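Local coordinates for protein coenzyme A transferase (Yersinia pestis, PDB 3S8D) that probably transfers coenzyme A between carboxylic acids such as acetate, binding coenzyme A and forming a covalent link to it, at residues M240-L245 / T263-P268; I210-R215 / F295-Q300. All blocks are in the same frame, centred on the assembly; numbering follows the deposited sequence.

Contact 1: residues M240-L245 / T263-P268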
HETATM    1  N   MSE A 240      -6.465   3.062  17.482  1.00 31.64           N
HETATM    2  CA  MSE A 240      -5.492   3.960  18.108  1.00 33.27           C
HETATM    3  C   MSE A 240      -4.124   3.288  18.131  1.00 34.92           C
HETATM    4  O   MSE A 240      -4.022   2.091  18.396  1.00 36.62           O
HETATM    5  CB  MSE A 240      -5.896   4.278  19.556  1.00 37.90           C
HETATM    6  CG  MSE A 240      -7.342   4.770  19.750  1.00 41.98           C
HETATM    7 SE   MSE A 240      -7.676   6.479  19.236  1.00 46.18          SE
HETATM    8  CE  MSE A 240      -6.720   7.381  20.430  1.00 47.17           C
ATOM      9  N   GLY A 241      -3.065   4.044  17.871  1.00 39.92           N
ATOM     10  CA  GLY A 241      -1.728   3.524  18.093  1.00 42.69           C
ATOM     11  C   GLY A 241      -1.444   3.376  19.581  1.00 49.30           C
ATOM     12  O   GLY A 241      -2.087   4.020  20.423  1.00 46.83           O
ATOM     13  N   VAL A 242      -0.495   2.507  19.917  1.00 54.09           N
ATOM     14  CA  VAL A 242       0.060   2.516  21.261  1.00 55.35           C
ATOM     15  C   VAL A 242       0.898   3.780  21.377  1.00 56.04           C
ATOM     16  O   VAL A 242       1.634   4.134  20.443  1.00 54.23           O
ATOM     17  CB  VAL A 242       0.916   1.259  21.553  1.00 60.11           C
ATOM     18  CG1 VAL A 242       2.238   1.631  22.244  1.00 55.24           C
ATOM     19  CG2 VAL A 242       0.116   0.254  22.394  1.00 50.54           C
ATOM     20  N   GLY A 243       0.767   4.467  22.511  1.00 56.81           N
ATOM     21  CA  GLY A 243       1.408   5.757  22.697  1.00 57.62           C
ATOM     22  C   GLY A 243       0.645   6.637  23.674  1.00 60.07           C
ATOM     23  O   GLY A 243      -0.490   6.320  24.064  1.00 59.47           O
ATOM     24  N   ALA A 244       1.269   7.742  24.075  1.00 57.49           N
ATOM     25  CA  ALA A 244       0.695   8.616  25.089  1.00 60.71           C
ATOM     26  C   ALA A 244      -0.337   9.567  24.478  1.00 60.56           C
ATOM     27  O   ALA A 244      -1.370   9.852  25.095  1.00 58.87           O
ATOM     28  CB  ALA A 244       1.807   9.399  25.813  1.00 61.58           C
ATOM     29  N   LEU A 245      -0.051  10.047  23.263  1.00 59.71           N
ATOM     30  CA  LEU A 245      -0.951  10.947  22.534  1.00 57.31           C
ATOM     31  C   LEU A 245      -2.304  10.266  22.287  1.00 57.89           C
ATOM     32  O   LEU A 245      -3.359  10.804  22.660  1.00 55.30           O
ATOM     33  CB  LEU A 245      -0.314  11.394  21.211  1.00 50.66           C
ATOM     34  CG  LEU A 245      -0.806  12.639  20.465  1.00 54.64           C
ATOM     35  CD1 LEU A 245       0.009  12.853  19.189  1.00 52.66           C
ATOM     36  CD2 LEU A 245      -2.293  12.588  20.133  1.00 52.91           C
ATOM     37  N   THR A 263      -9.139  -2.303  15.947  1.00 18.81           N
ATOM     38  CA  THR A 263      -7.831  -1.739  16.214  1.00 23.57           C
ATOM     39  C   THR A 263      -6.794  -2.860  16.092  1.00 24.03           C
ATOM     40  O   THR A 263      -7.103  -4.028  16.317  1.00 23.70           O
ATOM     41  CB  THR A 263      -7.798  -1.056  17.625  1.00 23.85           C
ATOM     42  OG1 THR A 263      -6.589  -0.301  17.803  1.00 27.76           O
ATOM     43  CG2 THR A 263      -7.884  -2.098  18.748  1.00 24.07           C
ATOM     44  N   GLU A 264      -5.577  -2.510  15.703  1.00 25.33           N
ATOM     45  CA  GLU A 264      -4.496  -3.503  15.627  1.00 31.16           C
ATOM     46  C   GLU A 264      -4.142  -3.915  17.059  1.00 28.48           C
ATOM     47  O   GLU A 264      -4.159  -5.107  17.421  1.00 25.68           O
ATOM     48  CB  GLU A 264      -3.253  -2.929  14.905  1.00 26.32           C
ATOM     49  CG  GLU A 264      -2.019  -3.848  14.931  1.00 32.06           C
ATOM     50  CD  GLU A 264      -0.769  -3.216  14.267  1.00 40.16           C
ATOM     51  OE1 GLU A 264       0.270  -3.027  14.955  1.00 41.97           O
ATOM     52  OE2 GLU A 264      -0.812  -2.935  13.046  1.00 37.77           O
ATOM     53  N   VAL A 265      -3.848  -2.908  17.875  1.00 27.86           N
ATOM     54  CA  VAL A 265      -3.489  -3.139  19.266  1.00 30.25           C
ATOM     55  C   VAL A 265      -4.550  -2.603  20.234  1.00 32.30           C
ATOM     56  O   VAL A 265      -4.936  -1.418  20.180  1.00 29.94           O
ATOM     57  CB  VAL A 265      -2.135  -2.503  19.584  1.00 30.36           C
ATOM     58  CG1 VAL A 265      -1.707  -2.839  20.996  1.00 33.33           C
ATOM     59  CG2 VAL A 265      -1.100  -2.997  18.577  1.00 32.06           C
ATOM     60  N   LEU A 266      -5.015  -3.479  21.125  1.00 29.72           N
ATOM     61  CA  LEU A 266      -5.855  -3.016  22.210  1.00 29.82           C
ATOM     62  C   LEU A 266      -5.005  -2.389  23.323  1.00 33.70           C
ATOM     63  O   LEU A 266      -4.158  -3.050  23.943  1.00 33.20           O
ATOM     64  CB  LEU A 266      -6.730  -4.148  22.740  1.00 30.23           C
ATOM     65  CG  LEU A 266      -7.889  -3.687  23.630  1.00 31.20           C
ATOM     66  CD1 LEU A 266      -8.799  -2.674  22.916  1.00 24.96           C
ATOM     67  CD2 LEU A 266      -8.675  -4.906  24.093  1.00 32.12           C
ATOM     68  N   ASN A 267      -5.246  -1.107  23.578  1.00 34.21           N
ATOM     69  CA  ASN A 267      -4.455  -0.363  24.553  1.00 38.05           C
ATOM     70  C   ASN A 267      -5.303   0.111  25.751  1.00 40.17           C
ATOM     71  O   ASN A 267      -6.542   0.101  25.691  1.00 38.56           O
ATOM     72  CB  ASN A 267      -3.716   0.806  23.864  1.00 38.83           C
ATOM     73  CG  ASN A 267      -4.640   1.979  23.524  1.00 40.30           C
ATOM     74  OD1 ASN A 267      -5.863   1.852  23.563  1.00 41.57           O
ATOM     75  ND2 ASN A 267      -4.051   3.129  23.190  1.00 47.78           N
ATOM     76  N   PRO A 268      -4.641   0.501  26.853  1.00 41.18           N
ATOM     77  CA  PRO A 268      -5.369   0.929  28.058  1.00 41.87           C
ATOM     78  C   PRO A 268      -6.391   2.032  27.787  1.00 36.84           C
ATOM     79  O   PRO A 268      -7.470   1.999  28.367  1.00 39.64           O
ATOM     80  CB  PRO A 268      -4.254   1.442  28.967  1.00 40.76           C
ATOM     81  CG  PRO A 268      -3.083   0.593  28.594  1.00 42.53           C
ATOM     82  CD  PRO A 268      -3.192   0.394  27.097  1.00 40.61           C
TER
HETATM   83  O   HOH W   1      -3.659  -0.168  16.821  1.00 30.10           O

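Contact 2: residues I210-R215 / F295-Q300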
ATOM      1  N   ILE A 210       4.062  -8.770  31.658  1.00 48.55           N
ATOM      2  CA  ILE A 210       4.859  -7.573  31.392  1.00 50.64           C
ATOM      3  C   ILE A 210       3.975  -6.410  30.970  1.00 46.55           C
ATOM      4  O   ILE A 210       2.870  -6.589  30.479  1.00 45.60           O
ATOM      5  CB  ILE A 210       5.936  -7.809  30.317  1.00 48.93           C
ATOM      6  CG1 ILE A 210       5.288  -8.026  28.947  1.00 48.81           C
ATOM      7  CG2 ILE A 210       6.825  -8.995  30.707  1.00 50.29           C
ATOM      8  CD1 ILE A 210       6.235  -8.633  27.920  1.00 46.99           C
ATOM      9  N   GLU A 211       4.473  -5.207  31.173  1.00 50.07           N
ATOM     10  CA  GLU A 211       3.618  -4.052  31.073  1.00 51.78           C
ATOM     11  C   GLU A 211       4.146  -3.056  30.073  1.00 53.63           C
ATOM     12  O   GLU A 211       5.347  -3.011  29.775  1.00 51.66           O
ATOM     13  CB  GLU A 211       3.483  -3.376  32.437  1.00 51.30           C
ATOM     14  CG  GLU A 211       2.823  -4.232  33.513  1.00 54.77           C
ATOM     15  CD  GLU A 211       2.269  -3.379  34.655  1.00 57.79           C
ATOM     16  OE1 GLU A 211       2.801  -2.264  34.876  1.00 58.53           O
ATOM     17  OE2 GLU A 211       1.293  -3.814  35.315  1.00 49.98           O
HETATM   18  N   MSE A 212       3.229  -2.241  29.570  1.00 52.64           N
HETATM   19  CA  MSE A 212       3.613  -1.084  28.803  1.00 55.82           C
HETATM   20  C   MSE A 212       3.709   0.088  29.776  1.00 59.51           C
HETATM   21  O   MSE A 212       2.806   0.297  30.601  1.00 60.09           O
HETATM   22  CB  MSE A 212       2.580  -0.808  27.723  1.00 55.93           C
HETATM   23  CG  MSE A 212       3.166  -0.155  26.489  1.00 61.29           C
HETATM   24 SE   MSE A 212       1.976  -0.268  25.151  1.00 64.40          SE
HETATM   25  CE  MSE A 212       0.507   0.414  25.956  1.00 45.20           C
ATOM     26  N   PRO A 213       4.826   0.834  29.708  1.00 63.28           N
ATOM     27  CA  PRO A 213       5.038   2.011  30.561  1.00 64.38           C
ATOM     28  C   PRO A 213       4.083   3.146  30.222  1.00 68.25           C
ATOM     29  O   PRO A 213       4.005   3.530  29.049  1.00 68.38           O
ATOM     30  CB  PRO A 213       6.461   2.452  30.205  1.00 66.12           C
ATOM     31  CG  PRO A 213       6.733   1.850  28.827  1.00 66.23           C
ATOM     32  CD  PRO A 213       5.980   0.552  28.831  1.00 61.18           C
ATOM     33  N   VAL A 214       3.368   3.672  31.218  1.00 71.71           N
ATOM     34  CA  VAL A 214       2.602   4.899  31.022  1.00 71.27           C
ATOM     35  C   VAL A 214       3.604   6.044  30.962  1.00 74.57           C
ATOM     36  O   VAL A 214       4.523   6.107  31.787  1.00 75.89           O
ATOM     37  CB  VAL A 214       1.618   5.177  32.174  1.00 72.64           C
ATOM     38  CG1 VAL A 214       0.437   6.031  31.677  1.00 73.64           C
ATOM     39  CG2 VAL A 214       1.127   3.878  32.825  1.00 61.55           C
ATOM     40  N   ARG A 215       3.441   6.941  29.991  1.00 77.86           N
ATOM     41  CA  ARG A 215       4.334   8.095  29.858  1.00 77.30           C
ATOM     42  C   ARG A 215       3.491   9.358  29.660  1.00 79.11           C
ATOM     43  O   ARG A 215       2.506   9.351  28.913  1.00 78.14           O
ATOM     44  CB  ARG A 215       5.321   7.896  28.703  1.00 77.64           C
ATOM     45  CG  ARG A 215       6.153   6.613  28.788  1.00 77.47           C
ATOM     46  CD  ARG A 215       7.514   6.838  29.454  1.00 77.15           C
ATOM     47  NE  ARG A 215       8.102   8.128  29.087  1.00 85.36           N
ATOM     48  CZ  ARG A 215       8.607   8.421  27.890  1.00 85.98           C
ATOM     49  NH1 ARG A 215       8.597   7.521  26.915  1.00 84.94           N
ATOM     50  NH2 ARG A 215       9.118   9.625  27.660  1.00 84.55           N
ATOM     51  N   PHE A 295      -3.848  -7.890  18.839  1.00 29.03           N
ATOM     52  CA  PHE A 295      -3.189  -8.222  20.098  1.00 29.63           C
ATOM     53  C   PHE A 295      -3.319  -7.069  21.087  1.00 31.99           C
ATOM     54  O   PHE A 295      -3.741  -5.967  20.719  1.00 32.81           O
ATOM     55  CB  PHE A 295      -1.741  -8.691  19.894  1.00 30.35           C
ATOM     56  CG  PHE A 295      -0.777  -7.593  19.573  1.00 34.33           C
ATOM     57  CD1 PHE A 295       0.118  -7.148  20.541  1.00 35.00           C
ATOM     58  CD2 PHE A 295      -0.748  -7.009  18.302  1.00 34.28           C
ATOM     59  CE1 PHE A 295       1.031  -6.124  20.257  1.00 39.03           C
ATOM     60  CE2 PHE A 295       0.166  -5.986  18.009  1.00 36.68           C
ATOM     61  CZ  PHE A 295       1.052  -5.543  18.991  1.00 37.36           C
ATOM     62  N   ALA A 296      -3.008  -7.337  22.349  1.00 30.80           N
ATOM     63  CA  ALA A 296      -3.229  -6.351  23.400  1.00 32.47           C
ATOM     64  C   ALA A 296      -1.949  -6.088  24.179  1.00 34.61           C
ATOM     65  O   ALA A 296      -1.162  -7.009  24.431  1.00 34.78           O
ATOM     66  CB  ALA A 296      -4.349  -6.801  24.336  1.00 33.95           C
HETATM   67  N   MSE A 297      -1.742  -4.821  24.536  1.00 34.12           N
HETATM   68  CA  MSE A 297      -0.599  -4.399  25.334  1.00 39.21           C
HETATM   69  C   MSE A 297      -1.087  -3.365  26.336  1.00 39.98           C
HETATM   70  O   MSE A 297      -1.824  -2.441  25.958  1.00 40.67           O
HETATM   71  CB  MSE A 297       0.485  -3.759  24.451  1.00 38.44           C
HETATM   72  CG  MSE A 297       1.356  -4.743  23.683  1.00 40.53           C
HETATM   73 SE   MSE A 297       2.839  -3.979  22.955  1.00 41.09          SE
HETATM   74  CE  MSE A 297       2.098  -2.543  22.182  1.00 37.24           C
ATOM     75  N   GLY A 298      -0.683  -3.508  27.598  1.00 40.76           N
ATOM     76  CA  GLY A 298      -0.976  -2.480  28.589  1.00 45.57           C
ATOM     77  C   GLY A 298      -0.383  -2.732  29.960  1.00 48.08           C
ATOM     78  O   GLY A 298       0.795  -3.066  30.093  1.00 51.65           O
ATOM     79  N   GLN A 299      -1.197  -2.544  30.992  1.00 48.82           N
ATOM     80  CA  GLN A 299      -0.764  -2.793  32.363  1.00 48.45           C
ATOM     81  C   GLN A 299      -1.756  -3.734  33.012  1.00 48.24           C
ATOM     82  O   GLN A 299      -2.856  -3.937  32.485  1.00 45.21           O
ATOM     83  CB  GLN A 299      -0.665  -1.497  33.178  1.00 48.93           C
ATOM     84  CG  GLN A 299       0.242  -0.432  32.564  1.00 50.85           C
ATOM     85  CD  GLN A 299      -0.525   0.556  31.701  1.00 53.32           C
ATOM     86  OE1 GLN A 299      -1.681   0.889  31.999  1.00 54.64           O
ATOM     87  NE2 GLN A 299       0.109   1.030  30.627  1.00 53.40           N
ATOM     88  N   GLN A 300      -1.355  -4.298  34.151  1.00 46.80           N
ATOM     89  CA  GLN A 300      -2.144  -5.292  34.875  1.00 49.91           C
ATOM     90  C   GLN A 300      -3.662  -5.023  34.887  1.00 46.90           C
ATOM     91  O   GLN A 300      -4.447  -5.943  34.625  1.00 42.55           O
ATOM     92  CB  GLN A 300      -1.623  -5.417  36.306  1.00 50.61           C
ATOM     93  CG  GLN A 300      -2.457  -6.326  37.175  1.00 55.93           C
ATOM     94  CD  GLN A 300      -2.677  -5.738  38.545  1.00 61.32           C
ATOM     95  OE1 GLN A 300      -1.911  -6.004  39.476  1.00 64.24           O
ATOM     96  NE2 GLN A 300      -3.717  -4.911  38.676  1.00 54.89           N
TER

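Contact 1: residues M240-L245 / T263-P268
Thr263 and Met240, a selenomethionine here, meet through polar atoms at the end of strand 237-240. The backbone N of Met240 gives a weak hydrogen bond to Thr263 OG1, 3.4 Å away. OG1 stands anti to its own backbone N (chi1 -170°), which turns the hydroxyl across the gap; a threonine suits the place because one small oxygen can face several backbone groups at once. A water continues the bridge. It donates to Met240 O at 2.8 Å, accepts from Val265 N at 2.9 Å and lies 3.1 Å from Thr263 OG1, so two backbones too far apart to pair directly are joined through one shared molecule.

The apolar part lies further along. Val242 CG2 touches Val265 CG1 at 3.9 Å, the two branched side chains crossing obliquely, and the same methyl lies 4.1 Å from Asn267 CB. Valine suits both places: compact and branched, it offers a methyl between the backbones. Val242 also packs on Met212 and Met297.

Asn267 combines packing with capping. With CG held between backbone N and carbonyl carbon (chi1 75°), its amide folds so that OD1 caps Leu270 N in the first turn of helix 268-275, while ND2 lies 3.5 Å from Gly241 O, a close approach only.

Strand 237-240 of the mixed sheet thus runs through a short loop into helix 244-250, as in Rossmann-like folds, while strand 265-266 of a separate two-stranded sheet leads into helix 268-275. Val242 and Ala244 line one observed coenzyme A position; Glu264 is the covalent attachment point at another.

Contact 2: residues I210-R215 / F295-Q300
The turn that leads from strand 295-296 into helix 300-306 is crossed here by the loop before helix 219-229, the two running 95° apart. Met212 N donates to Gly298 O at 2.6 Å, and Glu211 CA adds a CA-H...O contact to the same oxygen. Met212 O in turn receives Gln299 NE2 at 2.8 Å. The donor sits above the carbonyl plane, whereas the oxygen lies nearly in the plane of the glutamine amide; the bend at chi2 (94°) of Gln299 brings that amide back over the loop, where Val214 CG2 lies 3.7 Å from Gln299 NE2. Glutamine suits this place, its chain being long and flexible enough to return to a backbone carbonyl. The selenomethionines Met212 and Met297 cross at about a right angle, SE of the first 3.7 Å from CE of the second. Glu211 reaches out along an extended chain, and its OE2 accepts Gln300 N at 2.9 Å from above the carboxylate plane, in a nearly straight bond. Because that N-H belongs to the first turn of the helix, charge may add to the hydrogen bond in holding the loop.

In the fold
From the N terminus, the chain leaves strand 201-204 of the seven-stranded parallel sheet and reaches 210-215, the first half of contact 2. It then passes through helix 219-229 and strand 237-240 of the mixed sheet, and contact 1 closes a short loop between 240-245 and 263-268. Only after helix 268-275 does 295-300 return to complete contact 2, whose wider loop therefore encloses contact 1. The two meet directly where strands 265-266 and 295-296 pair in parallel: Leu266 N lies 2.8 Å from Phe295 O, a probable hydrogen bond. Together they tie the segment following the first sheet to the edge region of the second, around residues that bind coenzyme A.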